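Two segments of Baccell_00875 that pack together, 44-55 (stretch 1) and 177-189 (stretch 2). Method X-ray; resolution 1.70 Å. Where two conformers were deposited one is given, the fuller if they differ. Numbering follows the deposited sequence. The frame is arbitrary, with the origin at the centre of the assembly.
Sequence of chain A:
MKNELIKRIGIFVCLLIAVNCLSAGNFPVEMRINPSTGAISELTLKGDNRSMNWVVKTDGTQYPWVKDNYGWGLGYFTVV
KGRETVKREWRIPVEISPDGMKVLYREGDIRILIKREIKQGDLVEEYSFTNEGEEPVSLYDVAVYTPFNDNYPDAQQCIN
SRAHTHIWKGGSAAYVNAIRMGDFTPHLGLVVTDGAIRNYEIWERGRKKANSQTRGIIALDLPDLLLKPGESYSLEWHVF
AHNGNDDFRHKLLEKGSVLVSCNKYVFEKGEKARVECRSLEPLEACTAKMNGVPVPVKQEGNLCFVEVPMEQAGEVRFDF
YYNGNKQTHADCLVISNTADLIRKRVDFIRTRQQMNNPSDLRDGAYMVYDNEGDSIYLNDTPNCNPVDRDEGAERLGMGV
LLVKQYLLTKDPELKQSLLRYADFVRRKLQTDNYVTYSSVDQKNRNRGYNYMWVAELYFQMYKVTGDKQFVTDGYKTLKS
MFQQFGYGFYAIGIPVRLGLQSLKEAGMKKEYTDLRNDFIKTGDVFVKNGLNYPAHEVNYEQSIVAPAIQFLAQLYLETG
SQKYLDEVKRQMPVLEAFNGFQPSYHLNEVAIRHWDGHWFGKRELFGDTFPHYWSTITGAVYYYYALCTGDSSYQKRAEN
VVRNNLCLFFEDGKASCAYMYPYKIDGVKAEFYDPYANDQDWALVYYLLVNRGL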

ATOM      1  N   THR A  44      25.016  -2.977   6.809  0.50 22.53           N
ATOM      2  CA  THR A  44      25.200  -1.533   6.762  0.50 23.12           C
ATOM      3  C   THR A  44      25.931  -1.142   5.496  0.50 22.03           C
ATOM      4  O   THR A  44      26.485  -1.991   4.794  0.50 21.85           O
ATOM      5  CB  THR A  44      26.015  -1.014   7.967  0.50 24.21           C
ATOM      6  OG1 THR A  44      26.074   0.412   7.918  0.50 26.05           O
ATOM      7  CG2 THR A  44      27.421  -1.534   7.915  0.50 24.31           C
ATOM      8  N   LEU A  45      25.915   0.151   5.191  1.00 21.35           N
ATOM      9  CA  LEU A  45      26.587   0.657   4.001  1.00 21.02           C
ATOM     10  C   LEU A  45      27.696   1.603   4.462  1.00 23.37           C
ATOM     11  O   LEU A  45      27.435   2.585   5.184  1.00 22.26           O
ATOM     12  CB  LEU A  45      25.601   1.359   3.090  1.00 20.93           C
ATOM     13  CG  LEU A  45      24.483   0.457   2.540  1.00 20.56           C
ATOM     14  CD1 LEU A  45      23.483   1.279   1.769  1.00 21.12           C
ATOM     15  CD2 LEU A  45      25.067  -0.627   1.644  1.00 20.87           C
ATOM     16  N   LYS A  46      28.920   1.271   4.080  1.00 25.14           N
ATOM     17  CA  LYS A  46      30.082   2.063   4.498  1.00 27.15           C
ATOM     18  C   LYS A  46      29.978   3.453   3.892  1.00 26.21           C
ATOM     19  O   LYS A  46      29.795   3.594   2.683  1.00 25.86           O
ATOM     20  CB  LYS A  46      31.369   1.404   4.048  1.00 28.86           C
ATOM     21  CG  LYS A  46      32.605   2.002   4.698  1.00 32.81           C
ATOM     22  CD  LYS A  46      33.810   1.755   3.820  1.00 35.98           C
ATOM     23  CE  LYS A  46      35.059   2.379   4.409  1.00 39.14           C
ATOM     24  NZ  LYS A  46      36.233   1.840   3.660  1.00 42.58           N
ATOM     25  N   GLY A  47      30.061   4.473   4.739  1.00 27.10           N
ATOM     26  CA  GLY A  47      29.944   5.855   4.271  1.00 25.92           C
ATOM     27  C   GLY A  47      28.564   6.453   4.412  1.00 25.54           C
ATOM     28  O   GLY A  47      28.369   7.623   4.101  1.00 26.08           O
ATOM     29  N   ASP A  48      27.591   5.658   4.870  1.00 23.61           N
ATOM     30  CA  ASP A  48      26.317   6.194   5.295  1.00 23.62           C
ATOM     31  C   ASP A  48      26.563   6.903   6.618  1.00 23.45           C
ATOM     32  O   ASP A  48      26.816   6.235   7.627  1.00 23.24           O
ATOM     33  CB  ASP A  48      25.300   5.062   5.498  1.00 23.08           C
ATOM     34  CG  ASP A  48      23.938   5.559   5.947  1.00 22.57           C
ATOM     35  OD1 ASP A  48      23.728   6.792   6.023  1.00 20.74           O
ATOM     36  OD2 ASP A  48      23.078   4.695   6.265  1.00 21.73           O
ATOM     37  N   ASN A  49      26.478   8.236   6.618  1.00 23.89           N
ATOM     38  CA  ASN A  49      26.674   9.031   7.860  1.00 25.43           C
ATOM     39  C   ASN A  49      25.633   8.757   8.941  1.00 24.82           C
ATOM     40  O   ASN A  49      25.893   9.024  10.120  1.00 23.54           O
ATOM     41  CB  ASN A  49      26.648  10.543   7.550  1.00 28.55           C
ATOM     42  CG  ASN A  49      27.818  10.984   6.700  1.00 31.64           C
ATOM     43  OD1 ASN A  49      28.877  10.360   6.701  1.00 35.71           O
ATOM     44  ND2 ASN A  49      27.639  12.073   5.986  1.00 36.25           N
ATOM     45  N   ARG A  50      24.457   8.245   8.554  1.00 21.82           N
ATOM     46  CA  ARG A  50      23.446   7.857   9.510  1.00 22.57           C
ATOM     47  C   ARG A  50      23.638   6.446  10.076  1.00 23.42           C
ATOM     48  O   ARG A  50      22.957   6.090  11.029  1.00 23.06           O
ATOM     49  CB  ARG A  50      22.056   8.015   8.895  1.00 23.29           C
ATOM     50  CG  ARG A  50      21.759   9.441   8.430  1.00 23.08           C
ATOM     51  CD  ARG A  50      20.468   9.535   7.639  1.00 24.08           C
ATOM     52  NE  ARG A  50      20.056  10.939   7.471  1.00 25.38           N
ATOM     53  CZ  ARG A  50      20.560  11.787   6.570  1.00 25.82           C
ATOM     54  NH1 ARG A  50      21.509  11.410   5.725  1.00 25.89           N
ATOM     55  NH2 ARG A  50      20.105  13.047   6.518  1.00 27.77           N
ATOM     56  N   SER A  51      24.530   5.651   9.479  1.00 24.21           N
ATOM     57  CA  SER A  51      24.909   4.320   9.967  1.00 26.64           C
ATOM     58  C   SER A  51      23.692   3.393  10.153  1.00 26.02           C
ATOM     59  O   SER A  51      23.589   2.649  11.122  1.00 26.40           O
ATOM     60  CB  SER A  51      25.709   4.435  11.276  1.00 30.18           C
ATOM     61  OG  SER A  51      26.914   5.147  11.047  1.00 33.12           O
ATOM     62  N   MET A  52      22.762   3.463   9.216  1.00 23.93           N
ATOM     63  CA  MET A  52      21.543   2.672   9.316  1.00 21.30           C
ATOM     64  C   MET A  52      21.843   1.164   9.226  1.00 20.02           C
ATOM     65  O   MET A  52      22.690   0.733   8.447  1.00 20.01           O
ATOM     66  CB  MET A  52      20.622   3.079   8.167  1.00 22.24           C
ATOM     67  CG  MET A  52      19.431   2.190   8.005  1.00 21.82           C
ATOM     68  SD  MET A  52      18.320   2.964   6.861  1.00 22.21           S
ATOM     69  CE  MET A  52      17.194   1.592   6.776  1.00 21.12           C
ATOM     70  N   ASN A  53      21.121   0.393  10.023  1.00 19.50           N
ATOM     71  CA  ASN A  53      21.078  -1.071   9.907  1.00 19.07           C
ATOM     72  C   ASN A  53      19.863  -1.421   9.060  1.00 17.45           C
ATOM     73  O   ASN A  53      18.750  -1.059   9.406  1.00 17.46           O
ATOM     74  CB  ASN A  53      20.938  -1.711  11.281  1.00 19.53           C
ATOM     75  CG  ASN A  53      21.087  -3.232  11.243  1.00 20.08           C
ATOM     76  OD1 ASN A  53      21.306  -3.839  10.188  1.00 19.03           O
ATOM     77  ND2 ASN A  53      21.003  -3.845  12.409  1.00 22.51           N
ATOM     78  N   TRP A  54      20.100  -2.071   7.937  1.00 16.72           N
ATOM     79  CA  TRP A  54      19.033  -2.356   6.974  1.00 16.43           C
ATOM     80  C   TRP A  54      18.194  -3.559   7.361  1.00 16.88           C
ATOM     81  O   TRP A  54      17.132  -3.791   6.744  1.00 17.29           O
ATOM     82  CB  TRP A  54      19.614  -2.501   5.574  1.00 15.84           C
ATOM     83  CG  TRP A  54      20.105  -1.187   5.082  1.00 17.00           C
ATOM     84  CD1 TRP A  54      21.343  -0.608   5.312  1.00 18.04           C
ATOM     85  CD2 TRP A  54      19.356  -0.223   4.349  1.00 16.96           C
ATOM     86  NE1 TRP A  54      21.398   0.626   4.732  1.00 17.55           N
ATOM     87  CE2 TRP A  54      20.199   0.889   4.130  1.00 17.58           C
ATOM     88  CE3 TRP A  54      18.064  -0.208   3.812  1.00 17.17           C
ATOM     89  CZ2 TRP A  54      19.769   2.014   3.420  1.00 18.56           C
ATOM     90  CZ3 TRP A  54      17.652   0.894   3.100  1.00 16.89           C
ATOM     91  CH2 TRP A  54      18.502   1.999   2.914  1.00 16.87           C
ATOM     92  N   VAL A  55      18.619  -4.296   8.379  1.00 16.63           N
ATOM     93  CA  VAL A  55      17.801  -5.380   8.945  1.00 17.16           C
ATOM     94  C   VAL A  55      17.332  -5.110  10.371  1.00 18.38           C
ATOM     95  O   VAL A  55      17.948  -4.342  11.133  1.00 18.71           O
ATOM     96  CB  VAL A  55      18.487  -6.773   8.858  1.00 17.68           C
ATOM     97  CG1 VAL A  55      18.791  -7.145   7.424  1.00 19.09           C
ATOM     98  CG2 VAL A  55      19.754  -6.877   9.681  1.00 18.21           C
ATOM     99  N   ASN A 177      13.588  -3.137  -3.557  1.00 14.72           N
ATOM    100  CA  ASN A 177      14.129  -1.797  -3.539  1.00 14.77           C
ATOM    101  C   ASN A 177      13.771  -1.203  -2.193  1.00 15.15           C
ATOM    102  O   ASN A 177      12.612  -0.936  -1.935  1.00 14.21           O
ATOM    103  CB  ASN A 177      13.541  -0.993  -4.680  1.00 15.76           C
ATOM    104  CG  ASN A 177      14.123   0.399  -4.775  1.00 16.73           C
ATOM    105  OD1 ASN A 177      15.192   0.677  -4.201  1.00 18.51           O
ATOM    106  ND2 ASN A 177      13.425   1.289  -5.466  1.00 16.88           N
ATOM    107  N   ALA A 178      14.766  -1.056  -1.306  1.00 14.91           N
ATOM    108  CA  ALA A 178      14.560  -0.540   0.014  1.00 14.51           C
ATOM    109  C   ALA A 178      14.969   0.921   0.077  1.00 14.90           C
ATOM    110  O   ALA A 178      16.138   1.255  -0.023  1.00 14.95           O
ATOM    111  CB  ALA A 178      15.322  -1.374   1.012  1.00 15.43           C
ATOM    112  N   ILE A 179      13.967   1.790   0.199  1.00 15.58           N
ATOM    113  CA  ILE A 179      14.167   3.235   0.165  1.00 16.36           C
ATOM    114  C   ILE A 179      14.105   3.777   1.580  1.00 15.48           C
ATOM    115  O   ILE A 179      13.110   3.620   2.269  1.00 16.30           O
ATOM    116  CB  ILE A 179      13.106   3.908  -0.726  1.00 17.01           C
ATOM    117  CG1 ILE A 179      13.186   3.391  -2.168  1.00 18.17           C
ATOM    118  CG2 ILE A 179      13.236   5.418  -0.684  1.00 17.08           C
ATOM    119  CD1 ILE A 179      14.488   3.643  -2.886  1.00 19.52           C
ATOM    120  N   ARG A 180      15.189   4.378   2.041  1.00 16.56           N
ATOM    121  CA  ARG A 180      15.196   5.013   3.349  1.00 16.99           C
ATOM    122  C   ARG A 180      14.030   5.982   3.432  1.00 17.55           C
ATOM    123  O   ARG A 180      13.767   6.727   2.483  1.00 18.99           O
ATOM    124  CB  ARG A 180      16.514   5.754   3.593  1.00 17.81           C
ATOM    125  CG  ARG A 180      16.735   6.177   5.042  1.00 17.86           C
ATOM    126  CD  ARG A 180      17.869   7.190   5.093  1.00 18.37           C
ATOM    127  NE  ARG A 180      19.072   6.704   4.419  1.00 18.48           N
ATOM    128  CZ  ARG A 180      20.143   6.155   4.991  1.00 18.52           C
ATOM    129  NH1 ARG A 180      20.250   6.020   6.303  1.00 19.87           N
ATOM    130  NH2 ARG A 180      21.133   5.741   4.223  1.00 19.15           N
ATOM    131  N   MET A 181      13.307   5.951   4.538  1.00 17.54           N
ATOM    132  CA  MET A 181      11.993   6.612   4.590  1.00 18.88           C
ATOM    133  C   MET A 181      12.077   8.136   4.408  1.00 19.68           C
ATOM    134  O   MET A 181      11.182   8.748   3.801  1.00 20.52           O
ATOM    135  CB  MET A 181      11.210   6.225   5.842  1.00 18.53           C
ATOM    136  CG  MET A 181      10.901   4.729   5.945  1.00 18.08           C
ATOM    137  SD  MET A 181       9.839   4.375   7.329  1.00 19.37           S
ATOM    138  CE  MET A 181       9.684   2.589   7.228  1.00 19.86           C
ATOM    139  N   GLY A 182      13.172   8.736   4.859  1.00 20.25           N
ATOM    140  CA  GLY A 182      13.421  10.169   4.619  1.00 20.55           C
ATOM    141  C   GLY A 182      13.935  10.512   3.242  1.00 23.52           C
ATOM    142  O   GLY A 182      14.225  11.664   2.973  1.00 22.70           O
ATOM    143  N   ASP A 183      14.113   9.506   2.390  1.00 23.66           N
ATOM    144  CA  ASP A 183      14.645   9.648   1.044  1.00 26.89           C
ATOM    145  C   ASP A 183      16.128   9.977   0.953  1.00 25.81           C
ATOM    146  O   ASP A 183      16.621  10.201  -0.142  1.00 28.47           O
ATOM    147  CB  ASP A 183      13.830  10.642   0.191  1.00 30.79           C
ATOM    148  CG  ASP A 183      14.048  10.444  -1.307  1.00 33.42           C
ATOM    149  OD1 ASP A 183      13.928   9.296  -1.774  1.00 37.01           O
ATOM    150  OD2 ASP A 183      14.354  11.424  -2.006  1.00 37.13           O
ATOM    151  N   PHE A 184      16.859   9.956   2.068  1.00 23.61           N
ATOM    152  CA  PHE A 184      18.283  10.281   2.027  1.00 23.61           C
ATOM    153  C   PHE A 184      19.047   9.054   1.521  1.00 22.16           C
ATOM    154  O   PHE A 184      18.814   7.950   1.994  1.00 19.39           O
ATOM    155  CB  PHE A 184      18.824  10.650   3.408  1.00 24.70           C
ATOM    156  CG  PHE A 184      18.032  11.711   4.112  1.00 27.80           C
ATOM    157  CD1 PHE A 184      18.047  13.020   3.652  1.00 31.50           C
ATOM    158  CD2 PHE A 184      17.269  11.399   5.243  1.00 29.02           C
ATOM    159  CE1 PHE A 184      17.312  14.009   4.303  1.00 31.99           C
ATOM    160  CE2 PHE A 184      16.536  12.382   5.893  1.00 30.19           C
ATOM    161  CZ  PHE A 184      16.558  13.685   5.425  1.00 31.76           C
ATOM    162  N   THR A 185      19.951   9.281   0.583  1.00 21.78           N
ATOM    163  CA  THR A 185      20.837   8.251   0.057  1.00 21.76           C
ATOM    164  C   THR A 185      21.911   7.935   1.108  1.00 22.24           C
ATOM    165  O   THR A 185      22.141   8.749   2.005  1.00 22.00           O
ATOM    166  CB  THR A 185      21.516   8.724  -1.232  1.00 23.34           C
ATOM    167  OG1 THR A 185      22.242   9.932  -0.980  1.00 23.90           O
ATOM    168  CG2 THR A 185      20.483   9.002  -2.328  1.00 24.34           C
ATOM    169  N   PRO A 186      22.536   6.755   1.057  1.00 20.33           N
ATOM    170  CA  PRO A 186      22.217   5.678   0.121  1.00 18.82           C
ATOM    171  C   PRO A 186      20.965   4.881   0.479  1.00 17.66           C
ATOM    172  O   PRO A 186      20.543   4.818   1.633  1.00 16.99           O
ATOM    173  CB  PRO A 186      23.426   4.759   0.248  1.00 18.88           C
ATOM    174  CG  PRO A 186      23.827   4.913   1.674  1.00 19.74           C
ATOM    175  CD  PRO A 186      23.606   6.363   1.987  1.00 19.77           C
ATOM    176  N   HIS A 187      20.410   4.266  -0.556  1.00 16.93           N
ATOM    177  CA  HIS A 187      19.368   3.275  -0.425  1.00 16.27           C
ATOM    178  C   HIS A 187      19.959   1.894  -0.715  1.00 16.56           C
ATOM    179  O   HIS A 187      21.132   1.770  -1.049  1.00 15.92           O
ATOM    180  CB  HIS A 187      18.279   3.620  -1.404  1.00 17.31           C
ATOM    181  CG  HIS A 187      17.746   5.000  -1.216  1.00 16.37           C
ATOM    182  ND1 HIS A 187      17.043   5.373  -0.099  1.00 17.69           N
ATOM    183  CD2 HIS A 187      17.819   6.104  -2.007  1.00 18.72           C
ATOM    184  CE1 HIS A 187      16.695   6.648  -0.207  1.00 18.55           C
ATOM    185  NE2 HIS A 187      17.165   7.118  -1.351  1.00 16.90           N
ATOM    186  N   LEU A 188      19.133   0.864  -0.582  1.00 15.33           N
ATOM    187  CA  LEU A 188      19.583  -0.494  -0.776  1.00 16.08           C
ATOM    188  C   LEU A 188      18.708  -1.226  -1.786  1.00 15.14           C
ATOM    189  O   LEU A 188      17.501  -1.052  -1.800  1.00 16.54           O
ATOM    190  CB  LEU A 188      19.524  -1.226   0.551  1.00 15.63           C
ATOM    191  CG  LEU A 188      20.325  -2.517   0.703  1.00 16.68           C
ATOM    192  CD1 LEU A 188      21.786  -2.195   0.897  1.00 18.05           C
ATOM    193  CD2 LEU A 188      19.838  -3.325   1.891  1.00 17.61           C
ATOM    194  N   GLY A 189      19.348  -2.087  -2.556  1.00 15.09           N
ATOM    195  CA  GLY A 189      18.684  -2.931  -3.523  1.00 14.69           C
ATOM    196  C   GLY A 189      19.081  -4.377  -3.349  1.00 15.06           C
ATOM    197  O   GLY A 189      20.191  -4.678  -2.885  1.00 13.80           O
TER
HETATM  198  O   HOH W   1      22.460   8.858   4.811  1.00 22.51           O

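The apolar centre of the contact is Trp54, which loses 107 Å² to the other stretch, the largest share of any residue in either segment. Its six-membered ring receives Leu188 over one face: Leu188 CB sits 3.8 Å from the ring centroid and 14° off the normal, a CH-pi arrangement. Trp54 CZ3 also lies 3.9 Å from Ala178 CB. Ala178 and Leu188 are paired by two backbone hydrogen bonds, Ala178 N to Leu188 O (2.8 Å) and Leu188 N to Ala178 O (3.1 Å), so the indole packs on two adjoining strands. Leu45 extends this patch, with CD2 3.7 Å from Leu188 CD1 and CD1 3.7 Å from Pro186 CG; Pro186 follows a cis peptide bond.

No backbone hydrogen bond joins the stretches. Asp48 CA and Pro186 CA are 6.6 Å apart, and Arg50 CA and Phe184 CA 9.4 Å; side chains bridge the gap.

Arg180 marks the change to polar chemistry. Its CA-to-CB bond points sideways, yet its guanidinium reaches Asp48, with NH2 and NH1 donating to Asp48 OD2 at 3.0 and 3.1 Å in a salt bridge. Trp54 CZ2 and Met52 SD lie over one face of the guanidinium, while Asp48 OD2 lies near its plane, where N-H groups can point at it. Within stretch 2, Arg180 NE donates to Phe184 O (2.7 Å) and NH2 to Pro186 O (2.8 Å), anchoring the group. Asp48 is held too: its OD1 accepts from Arg50 N (3.0 Å) and its OD2 from Met52 N (3.2 Å), within and just beyond the type I turn Asp48 to Ser51.

At the partly exposed edge, the Arg50 guanidinium lies flat on Phe184, planes at 8°, with Arg50 CZ 3.8 Å from the ring centroid, pairing cation with pi cloud. Water 1 completes this edge, accepting from Arg50 NH1 and donating to Asp48 OD1 and Thr185 O.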